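Oxidoreductase (Thermotoga maritima, PDB 1ZH8) probably catalyses NADP-dependent oxidation or reduction of an alcohol or carbonyl substrate, as a member of the GFO/IDH/MocA oxidoreductase family. Local coordinates at residues C111-S116 and G199-A204; V172-D175 and Y180-T183; D184-P189 and G193-D198. All coordinates share one frame; numbering follows the deposited sequence.

Interaction 1: C111-S116 and G199-A204. With NAP (NADP nicotinamide-adenine-dinucleotide phosphate), chain D.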
loop_
_atom_site.group_PDB
_atom_site.type_symbol
_atom_site.label_atom_id
_atom_site.label_comp_id
_atom_site.label_asym_id
_atom_site.label_seq_id
_atom_site.Cartn_x
_atom_site.Cartn_y
_atom_site.Cartn_z
ATOM N N CYS A 111 -7.252 29.351 12.766
ATOM C CA CYS A 111 -7.124 29.324 11.331
ATOM C C CYS A 111 -7.221 27.915 10.828
ATOM O O CYS A 111 -6.658 26.986 11.413
ATOM C CB CYS A 111 -5.789 29.941 10.915
ATOM S SG CYS A 111 -5.532 30.022 9.128
ATOM N N GLU A 112 -7.934 27.767 9.728
ATOM C CA GLU A 112 -8.176 26.468 9.134
ATOM C C GLU A 112 -6.911 25.842 8.562
ATOM O O GLU A 112 -5.966 26.542 8.192
ATOM C CB GLU A 112 -9.271 26.555 8.054
ATOM C CG GLU A 112 -10.663 26.298 8.584
ATOM C CD GLU A 112 -10.848 24.851 9.038
ATOM O OE1 GLU A 112 -9.946 24.015 8.789
ATOM O OE2 GLU A 112 -11.875 24.548 9.672
ATOM N N LYS A 113 -6.911 24.515 8.506
ATOM C CA LYS A 113 -5.874 23.781 7.807
ATOM C C LYS A 113 -6.088 23.982 6.311
ATOM O O LYS A 113 -7.176 24.378 5.903
ATOM C CB LYS A 113 -5.952 22.284 8.159
ATOM C CG LYS A 113 -7.372 21.688 8.308
ATOM C CD LYS A 113 -8.252 21.797 7.038
ATOM C CE LYS A 113 -7.697 20.980 5.895
ATOM N NZ LYS A 113 -8.395 21.217 4.625
ATOM N N PRO A 114 -5.058 23.732 5.484
ATOM C CA PRO A 114 -3.651 23.494 5.860
ATOM C C PRO A 114 -3.034 24.747 6.472
ATOM O O PRO A 114 -3.502 25.859 6.180
ATOM C CB PRO A 114 -2.973 23.167 4.519
ATOM C CG PRO A 114 -4.152 22.791 3.565
ATOM C CD PRO A 114 -5.283 23.630 4.028
ATOM N N ILE A 115 -2.002 24.572 7.305
ATOM C CA ILE A 115 -1.296 25.700 7.871
ATOM C C ILE A 115 -0.966 26.763 6.800
ATOM O O ILE A 115 -1.198 27.948 7.028
ATOM C CB ILE A 115 -0.047 25.271 8.673
ATOM C CG1 ILE A 115 0.550 26.465 9.426
ATOM C CG2 ILE A 115 0.991 24.608 7.779
ATOM C CD1 ILE A 115 1.868 26.157 10.160
ATOM N N SER A 116 -0.448 26.346 5.646
ATOM C CA SER A 116 -0.159 27.258 4.533
ATOM C C SER A 116 -0.039 26.477 3.221
ATOM O O SER A 116 -0.395 25.309 3.179
ATOM C CB SER A 116 1.103 28.079 4.783
ATOM O OG SER A 116 1.214 29.107 3.817
ATOM N N GLY A 199 -7.041 17.741 1.619
ATOM C CA GLY A 199 -7.541 16.657 2.441
ATOM C C GLY A 199 -6.444 15.851 3.105
ATOM O O GLY A 199 -6.688 15.183 4.099
ATOM N N GLY A 200 -5.228 15.901 2.566
ATOM C CA GLY A 200 -4.124 15.077 3.089
ATOM C C GLY A 200 -3.654 15.425 4.496
ATOM O O GLY A 200 -3.360 14.513 5.305
ATOM N N VAL A 201 -3.589 16.725 4.815
ATOM C CA VAL A 201 -3.234 17.129 6.177
ATOM C C VAL A 201 -4.113 16.431 7.264
ATOM O O VAL A 201 -3.606 16.000 8.291
ATOM C CB VAL A 201 -3.103 18.670 6.332
ATOM C CG1 VAL A 201 -1.972 19.171 5.435
ATOM C CG2 VAL A 201 -4.424 19.403 6.010
ATOM N N HIS A 202 -5.409 16.262 7.002
ATOM C CA HIS A 202 -6.273 15.481 7.908
ATOM C C HIS A 202 -5.733 14.078 8.158
ATOM O O HIS A 202 -5.582 13.646 9.314
ATOM C CB HIS A 202 -7.688 15.337 7.341
ATOM C CG HIS A 202 -8.434 16.620 7.274
ATOM N ND1 HIS A 202 -8.656 17.409 8.384
ATOM C CD2 HIS A 202 -9.014 17.259 6.233
ATOM C CE1 HIS A 202 -9.343 18.480 8.026
ATOM N NE2 HIS A 202 -9.571 18.414 6.726
ATOM N N HIS A 203 -5.445 13.370 7.072
ATOM C CA HIS A 203 -4.942 12.014 7.175
ATOM C C HIS A 203 -3.568 11.929 7.885
ATOM O O HIS A 203 -3.352 11.042 8.724
ATOM C CB HIS A 203 -4.976 11.352 5.797
ATOM C CG HIS A 203 -6.235 11.656 5.024
ATOM N ND1 HIS A 203 -6.226 12.029 3.696
ATOM C CD2 HIS A 203 -7.533 11.713 5.417
ATOM C CE1 HIS A 203 -7.464 12.272 3.296
ATOM N NE2 HIS A 203 -8.278 12.084 4.320
ATOM N N ALA A 204 -2.658 12.860 7.604
ATOM C CA ALA A 204 -1.374 12.872 8.301
ATOM C C ALA A 204 -1.595 13.136 9.788
ATOM O O ALA A 204 -0.947 12.516 10.660
ATOM C CB ALA A 204 -0.443 13.933 7.696
HETATM P PA NAP D . -14.689 28.746 0.237
HETATM O O1A NAP D . -16.111 28.317 0.214
HETATM O O2A NAP D . -14.195 29.218 -1.067
HETATM O O5B NAP D . -14.513 29.832 1.404
HETATM C C5B NAP D . -13.547 30.851 1.289
HETATM C C4B NAP D . -14.196 32.156 1.708
HETATM O O4B NAP D . -13.213 33.176 1.828
HETATM C C3B NAP D . -15.203 32.649 0.676
HETATM O O3B NAP D . -16.227 33.245 1.418
HETATM C C2B NAP D . -14.388 33.694 -0.067
HETATM O O2B NAP D . -14.960 34.694 -0.902
HETATM C C1B NAP D . -13.639 34.313 1.093
HETATM N N9A NAP D . -12.501 35.099 0.625
HETATM C C8A NAP D . -11.715 34.879 -0.484
HETATM N N7A NAP D . -10.767 35.843 -0.524
HETATM C C5A NAP D . -10.948 36.670 0.540
HETATM C C6A NAP D . -10.286 37.806 0.985
HETATM N N6A NAP D . -9.258 38.296 0.313
HETATM N N1A NAP D . -10.693 38.434 2.133
HETATM C C2A NAP D . -11.773 37.946 2.829
HETATM N N3A NAP D . -12.439 36.830 2.391
HETATM C C4A NAP D . -12.031 36.205 1.269
HETATM O O3 NAP D . -13.786 27.507 0.688
HETATM P PN NAP D . -13.992 26.690 2.057
HETATM O O1N NAP D . -14.916 27.343 3.037
HETATM O O2N NAP D . -14.190 25.341 1.544
HETATM O O5D NAP D . -12.537 26.709 2.749
HETATM C C5D NAP D . -12.039 27.785 3.526
HETATM C C4D NAP D . -11.002 27.243 4.507
HETATM O O4D NAP D . -11.606 26.225 5.296
HETATM C C3D NAP D . -9.829 26.589 3.770
HETATM O O3D NAP D . -8.607 26.903 4.394
HETATM C C2D NAP D . -10.080 25.104 3.879
HETATM O O2D NAP D . -8.886 24.349 3.890
HETATM C C1D NAP D . -10.854 25.021 5.186
HETATM N N1N NAP D . -11.718 23.844 5.205
HETATM C C2N NAP D . -11.538 22.932 6.205
HETATM C C3N NAP D . -12.327 21.779 6.269
HETATM C C7N NAP D . -12.286 20.890 7.488
HETATM O O7N NAP D . -13.089 19.735 7.450
HETATM N N7N NAP D . -11.526 21.191 8.559
HETATM C C4N NAP D . -13.315 21.573 5.296
HETATM C C5N NAP D . -13.503 22.520 4.281
HETATM C C6N NAP D . -12.692 23.659 4.245
HETATM P P2B NAP D . -16.455 35.275 -1.043
HETATM O O1X NAP D . -16.723 36.370 -0.032
HETATM O O2X NAP D . -17.487 34.188 -0.842
HETATM O O3X NAP D . -16.501 35.826 -2.452
#

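Interaction 2: V172-D175 and Y180-T183. With NAP (NADP nicotinamide-adenine-dinucleotide phosphate), chain D.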
loop_
_atom_site.group_PDB
_atom_site.type_symbol
_atom_site.label_atom_id
_atom_site.label_comp_id
_atom_site.label_asym_id
_atom_site.label_seq_id
_atom_site.Cartn_x
_atom_site.Cartn_y
_atom_site.Cartn_z
ATOM N N VAL A 172 -12.581 8.951 -2.363
ATOM C CA VAL A 172 -13.581 10.009 -2.137
ATOM C C VAL A 172 -14.691 10.098 -3.203
ATOM O O VAL A 172 -15.822 10.477 -2.886
ATOM C CB VAL A 172 -12.915 11.382 -1.860
ATOM C CG1 VAL A 172 -13.903 12.337 -1.206
ATOM C CG2 VAL A 172 -11.691 11.211 -0.946
ATOM N N GLY A 173 -14.383 9.730 -4.448
ATOM C CA GLY A 173 -15.343 9.799 -5.552
ATOM C C GLY A 173 -16.029 11.150 -5.759
ATOM O O GLY A 173 -17.237 11.206 -6.050
HETATM N N MSE A 174 -15.274 12.243 -5.624
HETATM C CA MSE A 174 -15.842 13.573 -5.846
HETATM C C MSE A 174 -16.207 13.707 -7.307
HETATM O O MSE A 174 -15.445 13.292 -8.179
HETATM C CB MSE A 174 -14.860 14.680 -5.485
HETATM C CG MSE A 174 -14.499 14.764 -4.034
HETATM SE SE MSE A 174 -13.163 16.178 -3.761
HETATM C CE MSE A 174 -13.604 16.705 -1.930
ATOM N N ASP A 175 -17.372 14.274 -7.583
ATOM C CA ASP A 175 -17.757 14.502 -8.966
ATOM C C ASP A 175 -18.177 15.947 -9.191
ATOM O O ASP A 175 -17.889 16.815 -8.375
ATOM C CB ASP A 175 -18.829 13.504 -9.427
ATOM C CG ASP A 175 -20.125 13.550 -8.585
ATOM O OD1 ASP A 175 -20.329 14.478 -7.754
ATOM O OD2 ASP A 175 -20.959 12.628 -8.789
ATOM N N TYR A 180 -17.084 21.600 -3.138
ATOM C CA TYR A 180 -15.703 22.049 -2.937
ATOM C C TYR A 180 -14.967 22.155 -4.258
ATOM O O TYR A 180 -14.072 22.983 -4.418
ATOM C CB TYR A 180 -14.938 21.111 -2.013
ATOM C CG TYR A 180 -15.440 21.077 -0.601
ATOM C CD1 TYR A 180 -15.399 22.218 0.203
ATOM C CD2 TYR A 180 -15.934 19.888 -0.049
ATOM C CE1 TYR A 180 -15.860 22.179 1.528
ATOM C CE2 TYR A 180 -16.400 19.839 1.266
ATOM C CZ TYR A 180 -16.361 20.983 2.049
ATOM O OH TYR A 180 -16.811 20.925 3.348
ATOM N N VAL A 181 -15.372 21.318 -5.202
ATOM C CA VAL A 181 -14.777 21.273 -6.527
ATOM C C VAL A 181 -14.899 22.611 -7.287
ATOM O O VAL A 181 -14.056 22.940 -8.130
ATOM C CB VAL A 181 -15.386 20.090 -7.316
ATOM C CG1 VAL A 181 -15.256 20.261 -8.809
ATOM C CG2 VAL A 181 -14.774 18.775 -6.834
ATOM N N HIS A 182 -15.922 23.397 -6.970
ATOM C CA HIS A 182 -16.209 24.606 -7.744
ATOM C C HIS A 182 -15.630 25.926 -7.217
ATOM O O HIS A 182 -15.791 26.969 -7.852
ATOM C CB HIS A 182 -17.710 24.704 -8.016
ATOM C CG HIS A 182 -18.214 23.590 -8.873
ATOM N ND1 HIS A 182 -17.875 23.469 -10.203
ATOM C CD2 HIS A 182 -18.981 22.514 -8.581
ATOM C CE1 HIS A 182 -18.440 22.384 -10.703
ATOM N NE2 HIS A 182 -19.122 21.790 -9.740
ATOM N N THR A 183 -14.941 25.867 -6.082
ATOM C CA THR A 183 -14.312 27.039 -5.506
ATOM C C THR A 183 -13.022 27.404 -6.257
ATOM O O THR A 183 -12.207 26.523 -6.607
ATOM C CB THR A 183 -13.994 26.828 -4.024
ATOM O OG1 THR A 183 -13.203 25.641 -3.881
ATOM C CG2 THR A 183 -15.279 26.698 -3.225
HETATM P PA NAP D . -14.689 28.746 0.237
HETATM O O1A NAP D . -16.111 28.317 0.214
HETATM O O2A NAP D . -14.195 29.218 -1.067
HETATM O O5B NAP D . -14.513 29.832 1.404
HETATM C C5B NAP D . -13.547 30.851 1.289
HETATM C C4B NAP D . -14.196 32.156 1.708
HETATM O O4B NAP D . -13.213 33.176 1.828
HETATM C C3B NAP D . -15.203 32.649 0.676
HETATM O O3B NAP D . -16.227 33.245 1.418
HETATM C C2B NAP D . -14.388 33.694 -0.067
HETATM O O2B NAP D . -14.960 34.694 -0.902
HETATM C C1B NAP D . -13.639 34.313 1.093
HETATM N N9A NAP D . -12.501 35.099 0.625
HETATM C C8A NAP D . -11.715 34.879 -0.484
HETATM N N7A NAP D . -10.767 35.843 -0.524
HETATM C C5A NAP D . -10.948 36.670 0.540
HETATM C C6A NAP D . -10.286 37.806 0.985
HETATM N N6A NAP D . -9.258 38.296 0.313
HETATM N N1A NAP D . -10.693 38.434 2.133
HETATM C C2A NAP D . -11.773 37.946 2.829
HETATM N N3A NAP D . -12.439 36.830 2.391
HETATM C C4A NAP D . -12.031 36.205 1.269
HETATM O O3 NAP D . -13.786 27.507 0.688
HETATM P PN NAP D . -13.992 26.690 2.057
HETATM O O1N NAP D . -14.916 27.343 3.037
HETATM O O2N NAP D . -14.190 25.341 1.544
HETATM O O5D NAP D . -12.537 26.709 2.749
HETATM C C5D NAP D . -12.039 27.785 3.526
HETATM C C4D NAP D . -11.002 27.243 4.507
HETATM O O4D NAP D . -11.606 26.225 5.296
HETATM C C3D NAP D . -9.829 26.589 3.770
HETATM O O3D NAP D . -8.607 26.903 4.394
HETATM C C2D NAP D . -10.080 25.104 3.879
HETATM O O2D NAP D . -8.886 24.349 3.890
HETATM C C1D NAP D . -10.854 25.021 5.186
HETATM N N1N NAP D . -11.718 23.844 5.205
HETATM C C2N NAP D . -11.538 22.932 6.205
HETATM C C3N NAP D . -12.327 21.779 6.269
HETATM C C7N NAP D . -12.286 20.890 7.488
HETATM O O7N NAP D . -13.089 19.735 7.450
HETATM N N7N NAP D . -11.526 21.191 8.559
HETATM C C4N NAP D . -13.315 21.573 5.296
HETATM C C5N NAP D . -13.503 22.520 4.281
HETATM C C6N NAP D . -12.692 23.659 4.245
HETATM P P2B NAP D . -16.455 35.275 -1.043
HETATM O O1X NAP D . -16.723 36.370 -0.032
HETATM O O2X NAP D . -17.487 34.188 -0.842
HETATM O O3X NAP D . -16.501 35.826 -2.452
#

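Interaction 3: D184-P189 and G193-D198. With NAP (NADP nicotinamide-adenine-dinucleotide phosphate), chain D.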
loop_
_atom_site.group_PDB
_atom_site.type_symbol
_atom_site.label_atom_id
_atom_site.label_comp_id
_atom_site.label_asym_id
_atom_site.label_seq_id
_atom_site.Cartn_x
_atom_site.Cartn_y
_atom_site.Cartn_z
ATOM N N ASP A 184 -12.850 28.705 -6.480
ATOM C CA ASP A 184 -11.774 29.241 -7.332
ATOM C C ASP A 184 -10.350 28.823 -6.908
ATOM O O ASP A 184 -9.527 28.416 -7.750
ATOM C CB ASP A 184 -11.906 30.774 -7.491
ATOM C CG ASP A 184 -11.880 31.545 -6.140
ATOM O OD1 ASP A 184 -11.560 30.983 -5.070
ATOM O OD2 ASP A 184 -12.168 32.757 -6.161
ATOM N N TRP A 185 -10.083 28.882 -5.606
ATOM C CA TRP A 185 -8.751 28.589 -5.079
ATOM C C TRP A 185 -8.424 27.079 -5.039
ATOM O O TRP A 185 -7.251 26.706 -4.877
ATOM C CB TRP A 185 -8.561 29.235 -3.703
ATOM C CG TRP A 185 -9.485 28.668 -2.635
ATOM C CD1 TRP A 185 -10.786 29.060 -2.362
ATOM C CD2 TRP A 185 -9.187 27.612 -1.712
ATOM N NE1 TRP A 185 -11.293 28.308 -1.323
ATOM C CE2 TRP A 185 -10.334 27.423 -0.901
ATOM C CE3 TRP A 185 -8.052 26.819 -1.480
ATOM C CZ2 TRP A 185 -10.382 26.465 0.116
ATOM C CZ3 TRP A 185 -8.100 25.864 -0.480
ATOM C CH2 TRP A 185 -9.263 25.685 0.305
ATOM N N ARG A 186 -9.443 26.226 -5.180
ATOM C CA ARG A 186 -9.228 24.779 -5.393
ATOM C C ARG A 186 -9.113 24.384 -6.885
ATOM O O ARG A 186 -8.438 23.425 -7.221
ATOM C CB ARG A 186 -10.305 23.935 -4.691
ATOM C CG ARG A 186 -10.254 23.974 -3.136
ATOM C CD ARG A 186 -11.287 23.008 -2.524
ATOM N NE ARG A 186 -11.320 23.024 -1.057
ATOM C CZ ARG A 186 -12.162 23.744 -0.308
ATOM N NH1 ARG A 186 -13.085 24.542 -0.862
ATOM N NH2 ARG A 186 -12.086 23.657 1.013
ATOM N N LYS A 187 -9.762 25.131 -7.769
ATOM C CA LYS A 187 -9.723 24.841 -9.211
ATOM C C LYS A 187 -8.349 25.159 -9.794
ATOM O O LYS A 187 -7.866 24.475 -10.712
ATOM C CB LYS A 187 -10.777 25.665 -9.974
ATOM C CG LYS A 187 -12.232 25.273 -9.729
ATOM C CD LYS A 187 -13.192 26.232 -10.461
ATOM C CE LYS A 187 -13.059 26.085 -11.977
ATOM N NZ LYS A 187 -13.885 27.055 -12.724
ATOM N N LYS A 188 -7.757 26.234 -9.270
ATOM C CA LYS A 188 -6.433 26.680 -9.668
ATOM C C LYS A 188 -5.621 26.739 -8.395
ATOM O O LYS A 188 -5.426 27.826 -7.858
ATOM C CB LYS A 188 -6.475 28.070 -10.332
ATOM C CG LYS A 188 -7.245 28.133 -11.642
ATOM C CD LYS A 188 -6.624 29.103 -12.668
ATOM C CE LYS A 188 -6.635 30.556 -12.200
ATOM N NZ LYS A 188 -5.958 31.460 -13.187
ATOM N N PRO A 189 -5.166 25.577 -7.894
ATOM C CA PRO A 189 -4.593 25.549 -6.541
ATOM C C PRO A 189 -3.242 26.258 -6.427
ATOM O O PRO A 189 -2.399 26.165 -7.315
ATOM C CB PRO A 189 -4.419 24.051 -6.266
ATOM C CG PRO A 189 -4.211 23.432 -7.650
ATOM C CD PRO A 189 -5.138 24.245 -8.542
ATOM N N GLY A 193 0.295 20.190 -4.219
ATOM C CA GLY A 193 -0.442 18.966 -4.492
ATOM C C GLY A 193 -1.951 19.078 -4.607
ATOM O O GLY A 193 -2.637 18.053 -4.667
ATOM N N GLY A 194 -2.475 20.306 -4.639
ATOM C CA GLY A 194 -3.909 20.524 -4.805
ATOM C C GLY A 194 -4.700 19.803 -3.721
ATOM O O GLY A 194 -4.485 20.045 -2.535
ATOM N N PHE A 195 -5.601 18.907 -4.120
ATOM C CA PHE A 195 -6.441 18.214 -3.153
ATOM C C PHE A 195 -5.637 17.315 -2.250
ATOM O O PHE A 195 -6.108 16.957 -1.177
ATOM C CB PHE A 195 -7.534 17.397 -3.836
ATOM C CG PHE A 195 -8.746 18.195 -4.153
ATOM C CD1 PHE A 195 -9.710 18.441 -3.173
ATOM C CD2 PHE A 195 -8.926 18.728 -5.427
ATOM C CE1 PHE A 195 -10.842 19.198 -3.463
ATOM C CE2 PHE A 195 -10.065 19.500 -5.731
ATOM C CZ PHE A 195 -11.023 19.734 -4.746
ATOM N N LEU A 196 -4.436 16.940 -2.684
ATOM C CA LEU A 196 -3.590 16.117 -1.849
ATOM C C LEU A 196 -3.228 16.798 -0.526
ATOM O O LEU A 196 -3.227 16.133 0.526
ATOM C CB LEU A 196 -2.354 15.624 -2.597
ATOM C CG LEU A 196 -2.635 14.825 -3.883
ATOM C CD1 LEU A 196 -1.306 14.352 -4.496
ATOM C CD2 LEU A 196 -3.599 13.654 -3.632
ATOM N N SER A 197 -2.957 18.102 -0.548
ATOM C CA SER A 197 -2.725 18.819 0.709
ATOM C C SER A 197 -4.029 19.166 1.414
ATOM O O SER A 197 -4.130 19.072 2.632
ATOM C CB SER A 197 -1.995 20.132 0.448
ATOM O OG SER A 197 -0.616 19.925 0.319
ATOM N N ASP A 198 -5.016 19.576 0.632
ATOM C CA ASP A 198 -6.287 20.027 1.157
ATOM C C ASP A 198 -6.894 18.973 2.100
ATOM O O ASP A 198 -7.178 19.279 3.261
ATOM C CB ASP A 198 -7.217 20.415 -0.009
ATOM C CG ASP A 198 -8.602 20.830 0.440
ATOM O OD1 ASP A 198 -8.786 21.208 1.617
ATOM O OD2 ASP A 198 -9.520 20.769 -0.402
HETATM P PA NAP D . -14.689 28.746 0.237
HETATM O O1A NAP D . -16.111 28.317 0.214
HETATM O O2A NAP D . -14.195 29.218 -1.067
HETATM O O5B NAP D . -14.513 29.832 1.404
HETATM C C5B NAP D . -13.547 30.851 1.289
HETATM C C4B NAP D . -14.196 32.156 1.708
HETATM O O4B NAP D . -13.213 33.176 1.828
HETATM C C3B NAP D . -15.203 32.649 0.676
HETATM O O3B NAP D . -16.227 33.245 1.418
HETATM C C2B NAP D . -14.388 33.694 -0.067
HETATM O O2B NAP D . -14.960 34.694 -0.902
HETATM C C1B NAP D . -13.639 34.313 1.093
HETATM N N9A NAP D . -12.501 35.099 0.625
HETATM C C8A NAP D . -11.715 34.879 -0.484
HETATM N N7A NAP D . -10.767 35.843 -0.524
HETATM C C5A NAP D . -10.948 36.670 0.540
HETATM C C6A NAP D . -10.286 37.806 0.985
HETATM N N6A NAP D . -9.258 38.296 0.313
HETATM N N1A NAP D . -10.693 38.434 2.133
HETATM C C2A NAP D . -11.773 37.946 2.829
HETATM N N3A NAP D . -12.439 36.830 2.391
HETATM C C4A NAP D . -12.031 36.205 1.269
HETATM O O3 NAP D . -13.786 27.507 0.688
HETATM P PN NAP D . -13.992 26.690 2.057
HETATM O O1N NAP D . -14.916 27.343 3.037
HETATM O O2N NAP D . -14.190 25.341 1.544
HETATM O O5D NAP D . -12.537 26.709 2.749
HETATM C C5D NAP D . -12.039 27.785 3.526
HETATM C C4D NAP D . -11.002 27.243 4.507
HETATM O O4D NAP D . -11.606 26.225 5.296
HETATM C C3D NAP D . -9.829 26.589 3.770
HETATM O O3D NAP D . -8.607 26.903 4.394
HETATM C C2D NAP D . -10.080 25.104 3.879
HETATM O O2D NAP D . -8.886 24.349 3.890
HETATM C C1D NAP D . -10.854 25.021 5.186
HETATM N N1N NAP D . -11.718 23.844 5.205
HETATM C C2N NAP D . -11.538 22.932 6.205
HETATM C C3N NAP D . -12.327 21.779 6.269
HETATM C C7N NAP D . -12.286 20.890 7.488
HETATM O O7N NAP D . -13.089 19.735 7.450
HETATM N N7N NAP D . -11.526 21.191 8.559
HETATM C C4N NAP D . -13.315 21.573 5.296
HETATM C C5N NAP D . -13.503 22.520 4.281
HETATM C C6N NAP D . -12.692 23.659 4.245
HETATM P P2B NAP D . -16.455 35.275 -1.043
HETATM O O1X NAP D . -16.723 36.370 -0.032
HETATM O O2X NAP D . -17.487 34.188 -0.842
HETATM O O3X NAP D . -16.501 35.826 -2.452
HETATM O O HOH W 1 -11.582 20.983 1.864
#

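Interaction 1: C111-S116 and G199-A204
K113 runs its side chain against V201 and H202 on helix 195-211, and each atom of it has an identifiable neighbour. CB starts 3.9 Å from V201 CG2. CG, set between the backbone N and the carbonyl carbon (chi1 38°), comes 3.8 Å from H202 CE1. Further bends at chi2 and chi3 bring the chain alongside the cofactor, where CD lies 3.6 Å from NADP C2N. CE is wedged between the two helix residues, 3.3 Å from H202 NE2 and also against V201 CG2. At the tip, NZ donates to the ribose hydroxyl O2D of NADP at 3.3 Å, and its salt-bridge partner is D198, about one turn before V201 and H202 on helix 195-211.

E112-K113-P114, running on from strand 108-112 with a cis peptide before P114, matches the Glu-Lys-Pro motif of the GFO/IDH/MocA family, where the Rossmann domain meets the C-terminal domain. The K113 carbonyl O accepts from O2D at 2.6 Å, so that hydroxyl is gripped by backbone and side chain of one residue. E112 OE1 takes the carboxamide N7N of NADP at 3.2 Å in a nearly straight bond (171°). N7N also lies at the edge of the H202 ring, whose ND1 is hydrogen-bonded to E140. P114 CG packs across V201 CG2 at about a right angle.

Interaction 2: V172-D175 and Y180-T183
The backbones of 172-175 and 180-183, neither of them regular helix or strand, come closest at D175 and V181, whose CA atoms are 7.8 Å apart, a spacing that side chains must bridge. From the second segment, V181 takes part through its CG2 branch, which is anti to the carbonyl carbon and meets M174 CB at 4.3 Å and the backbone carbonyl of D175, with O at 4.0 Å. M174, present as selenomethionine, points its CB at the other segment and sends its chain on toward Y180, so that the terminal CE methyl stands 4.4 Å from Y180 CD2, in an oblique approach.

Y180 links this loop to the cofactor. The CD1-CE1 side of its ring is turned to the NADP pyrophosphate, and O2N lies near the ring plane, 3.6 Å from CE1. Its OH reaches the nicotinamide, 3.8 Å from C5N, while helix 28-39 of the Rossmann domain touches the ring through I28 and L33. Within 180-183, T183 OG1 donates to Y180 O at 2.8 Å with a C=O...donor angle of 146°, tying the start of the next helix back to the tyrosine. OG1 in turn accepts from R186 NH1, and the CG2 methyl of T183 approaches NADP O2A at 3.5 Å.

Between the two segments themselves the contacts are van der Waals ones, two between apolar side-chain atoms and one against a carbonyl, which implies that shape, more than directional bonding, sets how M174 lies against Y180 and V181.

Interaction 3: D184-P189 and G193-D198
R186 and D198 form the polar centre of this contact, with R186 against F195 and P189 against G194 adding van der Waals contact. Taken in order, D184 uses OD1 in a weak bond to the W185 backbone N and OD2 in a salt bridge to R53. W185 follows with its indole edge turned to the pyrophosphate, NE1 donating to NADP O2A at 3.1 Å. The same ring covers its neighbour: W185 CZ2 lies 3.2 Å above the R186 guanidinium plane, over its centre.

R186 is extended from CG to NE, which carries the guanidinium to the phosphate and the carboxylate together. Both NH1 (2.8 Å) and NH2 (2.7 Å) donate to NADP O2N, a fork that fixes the group's rotation. NE makes the salt bridge to D198 OD2, 3.0 Å away at an N-H...O angle of 152°. The partner lies near the guanidinium plane, yet it is met 42° out of the carboxylate plane. Water 1 donates to D198 OD1 at 2.8 Å and weakly accepts from R186 NH2. R186 CD rests 3.9 Å from F195 CE1. A leucine in place of R186 would probably leave NADP O2N without its two donors and D198 OD2 without its charged mate.

Beyond the short helix, P189 CB touches G194 CA at 3.9 Å. G194 has positive phi, which favours glycine.

G194 is the N-cap residue of helix 195-211, whose first turn supplies F195 and D198. That turn lies between helix 184-187 and helix 313-329, touched by S197, while L196 meets M231 in a loop and F195 meets M174 in the loop after strand 163-171.

Along the chain, interaction 1 joins distant ends, the tail of strand 108-112 and helix 195-211, while interactions 2 and 3 follow one another within the intervening residues. Interactions 1 and 3 have centres about 12 Å apart, share helix 195-211 and touch through the K113 NZ to D198 OD1 salt bridge. Interactions 2 and 3, about 11 Å apart between centres, meet where M174 packs on F195 and Y180 O on R186 CD. Interactions 1 and 2 do not touch, their centres being about 17 Å apart. All three contact the same NADP, so residues from the C-terminal domain close over the nicotinamide and pyrophosphate part of a cofactor that the Rossmann domain also holds.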